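Local coordinates for protein putative hexose oxidase (Nonomuraea sp. ATCC 39727, PDB 5AWV) that probably oxidises a sugar of glycopeptide antibiotics with its covalently bound FAD, and is captured here in complex with teicoplanin, at residues F257-M262 and E385-M390; A363-A368 and T443-L448; L424-I429 and D451-T456. All blocks are in the same frame, centred on the assembly; numbering follows the deposited sequence.

Contact 1: residues F257-M262 and E385-M390; sequences FDWAGM and ENMTHM
Trp259 belongs to the turn that carries the chain from strand 249-257 of the seven-stranded antiparallel sheet into helix 264-280, and its indole meets Met387, in the last turn of helix 377-387, and Thr388, which follows it. The sheet with its helices is consistent with the substrate-binding domain of berberine-bridge-enzyme-like flavoproteins, which faces the FAD-binding domain. The contact is small and wholly apolar. The six-membered part of the indole does the touching: Trp259 CH2 lies 3.9 Å from Met387 CB, and Trp259 CZ2 lies 4.1 Å from Met387 CE. Both methionine groups can reach the same ring because the side chain is folded, bending at chi2 (-51°) and again at chi3 (-61°), so that the terminal methyl comes back beside the indole. The two side chains cross at about a right angle, the methionine approaching the ring obliquely. Thr388 closes the margin more loosely, with CG2 at 4.4 Å from Trp259 CZ3, while its hydroxyl turns to the carbonyl of Tyr384 in the preceding helical turn.

The indole is held by a hydrogen bond from NE1 to Gly298 O; the Phe309 ring and Ile297 also touch the Trp259 side chain. Its backbone is held by a type I beta turn, in which Met262 N donates to Trp259 O at 2.8 Å. Overlapping the start of the turn, Asp258 OD1 accepts from Ala260 N at 3.0 Å, the N-H arriving from above the carboxylate plane; this is an Asx turn. The centre of the contact is about 28 Å from the centre of the chain. The arrangement joins a sheet-to-helix connection to the end of a second helix, an Asx turn overlapping a type I beta turn that presents one tryptophan to a helix terminus.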
loop_
_atom_site.group_PDB
_atom_site.type_symbol
_atom_site.label_atom_id
_atom_site.label_comp_id
_atom_site.label_asym_id
_atom_site.label_seq_id
_atom_site.Cartn_x
_atom_site.Cartn_y
_atom_site.Cartn_z
ATOM N N PHE A 257 23.851 0.452 -14.925
ATOM C CA PHE A 257 25.181 0.103 -14.550
ATOM C C PHE A 257 25.425 -1.301 -14.986
ATOM O O PHE A 257 24.496 -2.086 -15.104
ATOM C CB PHE A 257 25.356 0.187 -13.041
ATOM C CG PHE A 257 25.009 1.538 -12.499
ATOM C CD1 PHE A 257 25.936 2.535 -12.474
ATOM C CD2 PHE A 257 23.734 1.809 -12.045
ATOM C CE1 PHE A 257 25.607 3.789 -11.980
ATOM C CE2 PHE A 257 23.404 3.062 -11.553
ATOM C CZ PHE A 257 24.353 4.050 -11.500
ATOM N N ASP A 258 26.682 -1.657 -15.162
ATOM C CA ASP A 258 26.997 -2.986 -15.656
ATOM C C ASP A 258 27.822 -3.647 -14.611
ATOM O O ASP A 258 28.843 -3.126 -14.182
ATOM C CB ASP A 258 27.740 -2.857 -16.980
ATOM C CG ASP A 258 28.003 -4.189 -17.627
ATOM O OD1 ASP A 258 27.757 -5.266 -17.023
ATOM O OD2 ASP A 258 28.508 -4.150 -18.757
ATOM N N TRP A 259 27.370 -4.777 -14.138
ATOM C CA TRP A 259 28.135 -5.519 -13.118
ATOM C C TRP A 259 29.505 -5.974 -13.620
ATOM O O TRP A 259 30.474 -5.904 -12.886
ATOM C CB TRP A 259 27.425 -6.749 -12.698
ATOM C CG TRP A 259 26.314 -6.557 -11.719
ATOM C CD1 TRP A 259 24.984 -6.705 -11.958
ATOM C CD2 TRP A 259 26.467 -6.245 -10.332
ATOM N NE1 TRP A 259 24.291 -6.523 -10.785
ATOM C CE2 TRP A 259 25.177 -6.238 -9.772
ATOM C CE3 TRP A 259 27.579 -6.026 -9.502
ATOM C CZ2 TRP A 259 24.961 -5.986 -8.422
ATOM C CZ3 TRP A 259 27.378 -5.751 -8.147
ATOM C CH2 TRP A 259 26.081 -5.745 -7.620
ATOM N N ALA A 260 29.585 -6.388 -14.885
ATOM C CA ALA A 260 30.862 -6.920 -15.455
ATOM C C ALA A 260 31.989 -5.912 -15.291
ATOM O O ALA A 260 33.062 -6.232 -14.827
ATOM C CB ALA A 260 30.686 -7.320 -16.915
ATOM N N GLY A 261 31.722 -4.662 -15.545
ATOM C CA GLY A 261 32.727 -3.669 -15.314
ATOM C C GLY A 261 32.873 -3.115 -13.922
ATOM O O GLY A 261 33.694 -2.251 -13.744
ATOM N N MET A 262 32.087 -3.568 -12.932
ATOM C CA MET A 262 32.064 -2.899 -11.608
ATOM C C MET A 262 33.066 -3.509 -10.563
ATOM O O MET A 262 32.825 -4.562 -10.037
ATOM C CB MET A 262 30.581 -2.964 -11.079
ATOM C CG MET A 262 30.200 -2.161 -9.812
ATOM S SD MET A 262 30.147 -0.367 -10.053
ATOM C CE MET A 262 28.803 -0.093 -11.208
ATOM N N GLU A 385 29.569 -7.717 -0.782
ATOM C CA GLU A 385 29.886 -9.094 -0.523
ATOM C C GLU A 385 28.714 -10.018 -0.786
ATOM O O GLU A 385 28.855 -11.007 -1.492
ATOM C CB GLU A 385 30.445 -9.276 0.903
ATOM C CG GLU A 385 30.404 -10.683 1.556
ATOM C CD GLU A 385 30.918 -11.822 0.698
ATOM O OE1 GLU A 385 30.512 -13.014 0.924
ATOM O OE2 GLU A 385 31.751 -11.529 -0.216
ATOM N N ASN A 386 27.520 -9.719 -0.221
ATOM C CA ASN A 386 26.393 -10.575 -0.474
ATOM C C ASN A 386 25.859 -10.491 -1.902
ATOM O O ASN A 386 25.402 -11.505 -2.525
ATOM C CB ASN A 386 25.336 -10.296 0.665
ATOM C CG ASN A 386 25.799 -10.738 1.999
ATOM O OD1 ASN A 386 25.657 -11.895 2.337
ATOM N ND2 ASN A 386 26.364 -9.875 2.783
ATOM N N MET A 387 25.921 -9.308 -2.521
ATOM C CA MET A 387 25.420 -9.181 -3.881
ATOM C C MET A 387 26.315 -9.892 -4.945
ATOM O O MET A 387 25.866 -10.103 -6.060
ATOM C CB MET A 387 25.284 -7.691 -4.285
ATOM C CG MET A 387 24.068 -6.943 -3.705
ATOM S SD MET A 387 22.498 -7.768 -3.953
ATOM C CE MET A 387 22.444 -7.811 -5.736
ATOM N N THR A 388 27.584 -10.110 -4.617
ATOM C CA THR A 388 28.498 -10.810 -5.502
ATOM C C THR A 388 28.595 -12.289 -5.217
ATOM O O THR A 388 29.320 -12.970 -5.932
ATOM C CB THR A 388 29.903 -10.147 -5.488
ATOM O OG1 THR A 388 30.406 -9.992 -4.168
ATOM C CG2 THR A 388 29.819 -8.857 -6.107
ATOM N N HIS A 389 27.856 -12.789 -4.221
ATOM C CA HIS A 389 27.804 -14.195 -3.812
ATOM C C HIS A 389 26.376 -14.687 -3.671
ATOM O O HIS A 389 25.834 -14.911 -2.592
ATOM C CB HIS A 389 28.685 -14.382 -2.603
ATOM C CG HIS A 389 30.117 -14.089 -2.976
ATOM N ND1 HIS A 389 30.773 -12.927 -2.608
ATOM C CD2 HIS A 389 30.948 -14.735 -3.846
ATOM C CE1 HIS A 389 31.978 -12.912 -3.171
ATOM N NE2 HIS A 389 32.114 -14.006 -3.914
ATOM N N MET A 390 25.765 -14.790 -4.834
ATOM C CA MET A 390 24.347 -15.140 -4.937
ATOM C C MET A 390 24.129 -16.288 -5.910
ATOM O O MET A 390 23.256 -16.256 -6.781
ATOM C CB MET A 390 23.516 -13.859 -5.247
ATOM C CG MET A 390 23.694 -13.160 -6.559
ATOM S SD MET A 390 23.005 -11.446 -6.388
ATOM C CE MET A 390 21.332 -11.831 -6.681
#

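Contact 2: residues A363-A368 and T443-L448; sequences ASKTKA and TWVRKL. With N1L (2-amino-2-deoxy-beta-D-glucopyranuronic acid), chain B.
Val445 sets one methyl group against the aliphatic parts of two lysines on strand 363-371. Its CG1 is 3.9 Å from Lys365 CG and 4.0 Å from Lys367 CD, and so sits between alternate residues of the strand. A chi1 of 80° places that methyl between the valine's own backbone N and carbonyl carbon, facing the strand. Lys365 crosses it at about a right angle; Lys367, whose chain bends at chi3 and chi4, runs more obliquely and also brings CD to 4.3 Å from Arg446 CG.

The polar ends lead away from this apolar layer to a shared acidic cluster. Lys365 NZ forms a salt bridge with Asp475, Lys367 NZ with both Asp475 and Asp477, and Arg446 NH2 with Asp477. The two carboxylates probably offset the three cations, among them Lys365 NZ and Arg446 NH2, 5.0 Å apart.

On the other face of the strand, Thr366 points away from the helix and lines the pocket of the bound 2-amino-2-deoxyglucuronic acid, its OG1 2.7 Å from the sugar's O3. Within Lys365-Lys367, the two lysines face the helix and the threonine between them faces the sugar.

The strand and helix segments run nearly parallel, at 7°, with axes 9.4 Å apart. Strand 363-371 is, within this chain, an outermost strand of the seven-stranded sheet, paired with strand 424-432; helix 438-452 lies against both, while its Trp444 and Lys447 turn to helix 377-387.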
loop_
_atom_site.group_PDB
_atom_site.type_symbol
_atom_site.label_atom_id
_atom_site.label_comp_id
_atom_site.label_asym_id
_atom_site.label_seq_id
_atom_site.Cartn_x
_atom_site.Cartn_y
_atom_site.Cartn_z
ATOM N N ALA A 363 6.983 -15.804 -5.615
ATOM C CA ALA A 363 7.186 -15.820 -4.215
ATOM C C ALA A 363 8.381 -14.853 -3.894
ATOM O O ALA A 363 9.319 -14.806 -4.626
ATOM C CB ALA A 363 7.456 -17.241 -3.803
ATOM N N SER A 364 8.300 -14.026 -2.863
ATOM C CA SER A 364 9.370 -13.112 -2.543
ATOM C C SER A 364 9.435 -12.835 -1.057
ATOM O O SER A 364 8.488 -13.094 -0.316
ATOM C CB SER A 364 9.163 -11.819 -3.369
ATOM O OG SER A 364 8.079 -11.082 -2.844
ATOM N N LYS A 365 10.558 -12.314 -0.608
ATOM C CA LYS A 365 10.742 -11.817 0.754
ATOM C C LYS A 365 11.487 -10.513 0.676
ATOM O O LYS A 365 12.570 -10.436 0.052
ATOM C CB LYS A 365 11.575 -12.796 1.561
ATOM C CG LYS A 365 12.052 -12.338 2.913
ATOM C CD LYS A 365 10.933 -12.310 3.853
ATOM C CE LYS A 365 11.389 -11.999 5.255
ATOM N NZ LYS A 365 10.175 -11.810 6.094
ATOM N N THR A 366 10.932 -9.473 1.318
ATOM C CA THR A 366 11.531 -8.208 1.361
ATOM C C THR A 366 11.739 -7.849 2.822
ATOM O O THR A 366 10.845 -8.069 3.663
ATOM C CB THR A 366 10.627 -7.137 0.707
ATOM O OG1 THR A 366 10.422 -7.407 -0.653
ATOM C CG2 THR A 366 11.241 -5.750 0.831
ATOM N N LYS A 367 12.908 -7.372 3.148
ATOM C CA LYS A 367 13.266 -6.884 4.471
ATOM C C LYS A 367 13.575 -5.423 4.295
ATOM O O LYS A 367 13.919 -5.002 3.173
ATOM C CB LYS A 367 14.429 -7.670 5.066
ATOM C CG LYS A 367 14.170 -9.157 5.079
ATOM C CD LYS A 367 15.277 -10.062 5.528
ATOM C CE LYS A 367 15.724 -9.765 6.922
ATOM N NZ LYS A 367 14.748 -10.205 7.965
ATOM N N ALA A 368 13.483 -4.619 5.330
ATOM C CA ALA A 368 13.546 -3.126 5.127
ATOM C C ALA A 368 14.164 -2.363 6.299
ATOM O O ALA A 368 14.230 -2.851 7.430
ATOM C CB ALA A 368 12.092 -2.623 4.916
ATOM N N THR A 443 17.646 -17.735 3.217
ATOM C CA THR A 443 18.964 -17.712 3.811
ATOM C C THR A 443 19.826 -16.546 3.336
ATOM O O THR A 443 20.474 -15.883 4.137
ATOM C CB THR A 443 19.690 -19.078 3.577
ATOM O OG1 THR A 443 18.985 -20.097 4.320
ATOM C CG2 THR A 443 21.112 -19.006 4.063
ATOM N N TRP A 444 19.819 -16.354 2.036
ATOM C CA TRP A 444 20.616 -15.335 1.372
ATOM C C TRP A 444 20.184 -13.919 1.820
ATOM O O TRP A 444 20.971 -13.108 2.215
ATOM C CB TRP A 444 20.477 -15.534 -0.130
ATOM C CG TRP A 444 21.283 -14.498 -0.841
ATOM C CD1 TRP A 444 22.618 -14.522 -1.049
ATOM C CD2 TRP A 444 20.815 -13.201 -1.312
ATOM N NE1 TRP A 444 23.040 -13.346 -1.669
ATOM C CE2 TRP A 444 21.953 -12.528 -1.871
ATOM C CE3 TRP A 444 19.551 -12.585 -1.387
ATOM C CZ2 TRP A 444 21.885 -11.208 -2.404
ATOM C CZ3 TRP A 444 19.460 -11.287 -1.975
ATOM C CH2 TRP A 444 20.633 -10.615 -2.465
ATOM N N VAL A 445 18.889 -13.628 1.765
ATOM C CA VAL A 445 18.438 -12.250 2.114
ATOM C C VAL A 445 18.637 -11.962 3.604
ATOM O O VAL A 445 19.026 -10.831 3.988
ATOM C CB VAL A 445 16.980 -12.051 1.610
ATOM C CG1 VAL A 445 15.959 -12.685 2.553
ATOM C CG2 VAL A 445 16.692 -10.599 1.402
ATOM N N ARG A 446 18.436 -12.990 4.457
ATOM C CA ARG A 446 18.646 -12.860 5.857
ATOM C C ARG A 446 20.112 -12.656 6.194
ATOM O O ARG A 446 20.434 -11.876 7.086
ATOM C CB ARG A 446 18.061 -14.012 6.687
ATOM C CG ARG A 446 16.561 -14.055 6.637
ATOM C CD ARG A 446 16.017 -15.386 7.099
ATOM N NE ARG A 446 14.581 -15.258 7.332
ATOM C CZ ARG A 446 13.730 -16.271 7.400
ATOM N NH1 ARG A 446 14.146 -17.530 7.286
ATOM N NH2 ARG A 446 12.453 -16.019 7.619
ATOM N N LYS A 447 21.007 -13.281 5.433
ATOM C CA LYS A 447 22.446 -13.056 5.692
ATOM C C LYS A 447 22.780 -11.614 5.271
ATOM O O LYS A 447 23.479 -10.954 5.977
ATOM C CB LYS A 447 23.354 -14.104 4.963
ATOM C CG LYS A 447 24.828 -13.940 5.230
ATOM C CD LYS A 447 25.683 -14.924 4.401
ATOM C CE LYS A 447 27.166 -14.653 4.721
ATOM N NZ LYS A 447 27.661 -13.511 3.879
ATOM N N LEU A 448 22.337 -11.198 4.091
ATOM C CA LEU A 448 22.530 -9.831 3.593
ATOM C C LEU A 448 22.120 -8.785 4.651
ATOM O O LEU A 448 22.904 -7.880 5.031
ATOM C CB LEU A 448 21.757 -9.653 2.315
ATOM C CG LEU A 448 21.504 -8.213 1.820
ATOM C CD1 LEU A 448 22.806 -7.530 1.512
ATOM C CD2 LEU A 448 20.645 -8.280 0.568
HETATM C C1 N1L B . 7.790 -3.847 -5.583
HETATM C C2 N1L B . 8.769 -4.875 -4.816
HETATM C C3 N1L B . 8.628 -4.807 -3.283
HETATM C C4 N1L B . 8.862 -3.368 -2.874
HETATM C C5 N1L B . 7.719 -2.487 -3.448
HETATM C C6 N1L B . 7.792 -1.014 -2.968
HETATM N N2 N1L B . 8.586 -6.268 -5.221
HETATM O O3 N1L B . 9.667 -5.656 -2.596
HETATM O O4 N1L B . 8.981 -3.237 -1.367
HETATM O O5 N1L B . 7.817 -2.472 -4.927
HETATM O O6B N1L B . 8.580 -0.157 -3.788
HETATM O O6A N1L B . 8.417 -0.921 -1.751
#

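Contact 3: residues L424-I429 and D451-T456; sequences LKVNYI and DVYAET. With N1L (2-amino-2-deoxy-beta-D-glucopyranuronic acid), chain B.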
loop_
_atom_site.group_PDB
_atom_site.type_symbol
_atom_site.label_atom_id
_atom_site.label_comp_id
_atom_site.label_asym_id
_atom_site.label_seq_id
_atom_site.Cartn_x
_atom_site.Cartn_y
_atom_site.Cartn_z
ATOM N N LEU A 424 16.326 8.056 2.911
ATOM C CA LEU A 424 16.140 6.886 2.007
ATOM C C LEU A 424 15.368 5.822 2.718
ATOM O O LEU A 424 15.521 5.646 3.959
ATOM C CB LEU A 424 17.532 6.326 1.636
ATOM C CG LEU A 424 18.402 7.227 0.752
ATOM C CD1 LEU A 424 19.884 6.835 0.860
ATOM C CD2 LEU A 424 17.917 7.131 -0.673
ATOM N N LYS A 425 14.631 5.024 1.959
ATOM C CA LYS A 425 14.163 3.811 2.487
ATOM C C LYS A 425 15.031 2.765 1.807
ATOM O O LYS A 425 15.331 2.865 0.590
ATOM C CB LYS A 425 12.698 3.544 2.231
ATOM C CG LYS A 425 11.714 4.657 2.761
ATOM C CD LYS A 425 10.357 4.009 3.126
ATOM C CE LYS A 425 9.340 5.152 3.406
ATOM N NZ LYS A 425 8.165 4.623 4.127
ATOM N N VAL A 426 15.405 1.768 2.538
ATOM C CA VAL A 426 16.231 0.689 1.892
ATOM C C VAL A 426 15.526 -0.638 1.970
ATOM O O VAL A 426 15.194 -1.101 3.084
ATOM C CB VAL A 426 17.723 0.703 2.388
ATOM C CG1 VAL A 426 17.862 0.633 3.863
ATOM C CG2 VAL A 426 18.506 -0.529 1.832
ATOM N N ASN A 427 15.412 -1.326 0.836
ATOM C CA ASN A 427 14.852 -2.620 0.778
ATOM C C ASN A 427 15.870 -3.680 0.353
ATOM O O ASN A 427 16.757 -3.437 -0.482
ATOM C CB ASN A 427 13.645 -2.669 -0.175
ATOM C CG ASN A 427 12.403 -1.992 0.423
ATOM O OD1 ASN A 427 12.401 -1.606 1.576
ATOM N ND2 ASN A 427 11.383 -1.840 -0.366
ATOM N N TYR A 428 15.721 -4.822 0.961
ATOM C CA TYR A 428 16.537 -6.037 0.762
ATOM C C TYR A 428 15.616 -7.126 0.312
ATOM O O TYR A 428 14.793 -7.643 1.085
ATOM C CB TYR A 428 17.307 -6.349 2.066
ATOM C CG TYR A 428 18.096 -5.183 2.675
ATOM C CD1 TYR A 428 17.494 -4.310 3.556
ATOM C CD2 TYR A 428 19.448 -4.945 2.370
ATOM C CE1 TYR A 428 18.168 -3.288 4.149
ATOM C CE2 TYR A 428 20.127 -3.901 2.958
ATOM C CZ TYR A 428 19.485 -3.073 3.845
ATOM O OH TYR A 428 20.150 -2.016 4.393
ATOM N N ILE A 429 15.729 -7.503 -0.970
ATOM C CA ILE A 429 14.728 -8.234 -1.720
ATOM C C ILE A 429 15.251 -9.529 -2.297
ATOM O O ILE A 429 16.358 -9.562 -2.783
ATOM C CB ILE A 429 14.213 -7.416 -2.898
ATOM C CG1 ILE A 429 13.653 -6.077 -2.410
ATOM C CG2 ILE A 429 13.054 -8.101 -3.653
ATOM C CD1 ILE A 429 13.603 -5.047 -3.492
ATOM N N ASP A 451 24.164 -9.028 7.942
ATOM C CA ASP A 451 25.575 -8.527 7.767
ATOM C C ASP A 451 25.548 -7.012 7.745
ATOM O O ASP A 451 26.355 -6.304 8.429
ATOM C CB ASP A 451 26.204 -9.026 6.488
ATOM C CG ASP A 451 26.564 -10.528 6.529
ATOM O OD1 ASP A 451 26.453 -11.185 7.573
ATOM O OD2 ASP A 451 26.903 -11.050 5.480
ATOM N N VAL A 452 24.607 -6.472 6.991
ATOM C CA VAL A 452 24.483 -5.012 6.958
ATOM C C VAL A 452 24.277 -4.431 8.342
ATOM O O VAL A 452 24.941 -3.472 8.700
ATOM C CB VAL A 452 23.359 -4.582 5.973
ATOM C CG1 VAL A 452 23.035 -3.110 6.087
ATOM C CG2 VAL A 452 23.761 -4.910 4.584
ATOM N N TYR A 453 23.399 -5.066 9.134
ATOM C CA TYR A 453 23.020 -4.564 10.440
ATOM C C TYR A 453 23.759 -5.291 11.579
ATOM O O TYR A 453 23.319 -5.236 12.734
ATOM C CB TYR A 453 21.482 -4.565 10.629
ATOM C CG TYR A 453 20.802 -3.628 9.606
ATOM C CD1 TYR A 453 21.009 -2.238 9.639
ATOM C CD2 TYR A 453 20.028 -4.140 8.588
ATOM C CE1 TYR A 453 20.419 -1.395 8.701
ATOM C CE2 TYR A 453 19.497 -3.287 7.626
ATOM C CZ TYR A 453 19.679 -1.955 7.719
ATOM O OH TYR A 453 19.109 -1.161 6.728
ATOM N N ALA A 454 24.981 -5.774 11.294
ATOM C CA ALA A 454 25.700 -6.643 12.255
ATOM C C ALA A 454 26.083 -5.955 13.554
ATOM O O ALA A 454 26.053 -6.573 14.634
ATOM C CB ALA A 454 26.905 -7.354 11.606
ATOM N N GLU A 455 26.331 -4.679 13.489
ATOM C CA GLU A 455 26.722 -3.942 14.675
ATOM C C GLU A 455 25.529 -3.665 15.639
ATOM O O GLU A 455 25.738 -3.367 16.797
ATOM C CB GLU A 455 27.428 -2.642 14.296
ATOM C CG GLU A 455 28.802 -2.830 13.639
ATOM C CD GLU A 455 29.695 -1.549 13.700
ATOM O OE1 GLU A 455 29.180 -0.392 13.791
ATOM O OE2 GLU A 455 30.930 -1.674 13.663
ATOM N N THR A 456 24.288 -3.795 15.193
ATOM C CA THR A 456 23.105 -3.581 16.095
ATOM C C THR A 456 22.163 -4.766 16.020
ATOM O O THR A 456 20.949 -4.633 15.752
ATOM C CB THR A 456 22.335 -2.331 15.691
ATOM O OG1 THR A 456 21.974 -2.418 14.300
ATOM C CG2 THR A 456 23.193 -1.117 15.933
HETATM C C1 N1L B . 7.790 -3.847 -5.583
HETATM C C2 N1L B . 8.769 -4.875 -4.816
HETATM C C3 N1L B . 8.628 -4.807 -3.283
HETATM C C4 N1L B . 8.862 -3.368 -2.874
HETATM C C5 N1L B . 7.719 -2.487 -3.448
HETATM C C6 N1L B . 7.792 -1.014 -2.968
HETATM N N2 N1L B . 8.586 -6.268 -5.221
HETATM O O3 N1L B . 9.667 -5.656 -2.596
HETATM O O4 N1L B . 8.981 -3.237 -1.367
HETATM O O5 N1L B . 7.817 -2.472 -4.927
HETATM O O6B N1L B . 8.580 -0.157 -3.788
HETATM O O6A N1L B . 8.417 -0.921 -1.751
#
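Tyr428 (chi1 -51°) and Tyr453 (chi1 -62°) both carry CG beside the backbone N and anti to the carbonyl carbon, a setting that sends the two phenols from strand and helix end to meet between them. The pair belongs to the helix-on-sheet layer of the seven-stranded antiparallel sheet: Tyr428 projects from strand 424-432, and Tyr453 is the first residue to leave helical geometry after helix 438-452.

The hydroxyls are joined by a hydrogen bond, Tyr428 OH to Tyr453 OH at 2.7 Å, in which either could be the donor. Tyr453 OH reaches the edge of the Tyr428 ring, near its plane, whereas Tyr428 OH approaches the other ring obliquely. The rings themselves meet obliquely, their planes at 81°, with Tyr428 CE1 lying 3.7 Å from Tyr453 CE2. Tyr449, one turn back along the helix, meets both rings and packs edge-to-face on Tyr453.

Two valines add methyl contacts. Val426, two residues back on the strand and pointing the same way as Tyr428, brings CG1 to 3.6 Å from Tyr453 OH. Val452 comes from the helix against Tyr428, its CG2 4.1 Å from Tyr428 CE2. Both tyrosines are buried, and each hydroxyl has the other as a hydrogen-bond partner.

Between Val426 and Tyr428, Asn427 points to the opposite face of the sheet, where it lines the pocket of the bound aminoglucuronic acid. Val452 CG1 makes two contacts: it lies 3.8 Å above the centre of one face of the Tyr453 ring, and the same methyl is 3.5 Å from Tyr428 OH.

In the fold
Contacts 2 and 3 lie only about 10 Å apart, centre to centre, and use the same helix, 438-452, against adjacent strands of one sheet; Lys367 N bonds to Tyr428 O at 2.8 Å between those strands. The reverse face of the strands brings Thr366 and Asn427 to the same aminoglucuronic acid, in the pocket that also includes the FAD-linked Cys151. Contact 1 lies farther out, its centre about 17 Å from contact 2 and 18 Å from contact 3. Asn386 bridges it to both: its OD1 is 3.0 Å from Lys447 NZ of contact 2, and its ND2 is 3.0 Å from Asp451 OD2 of contact 3.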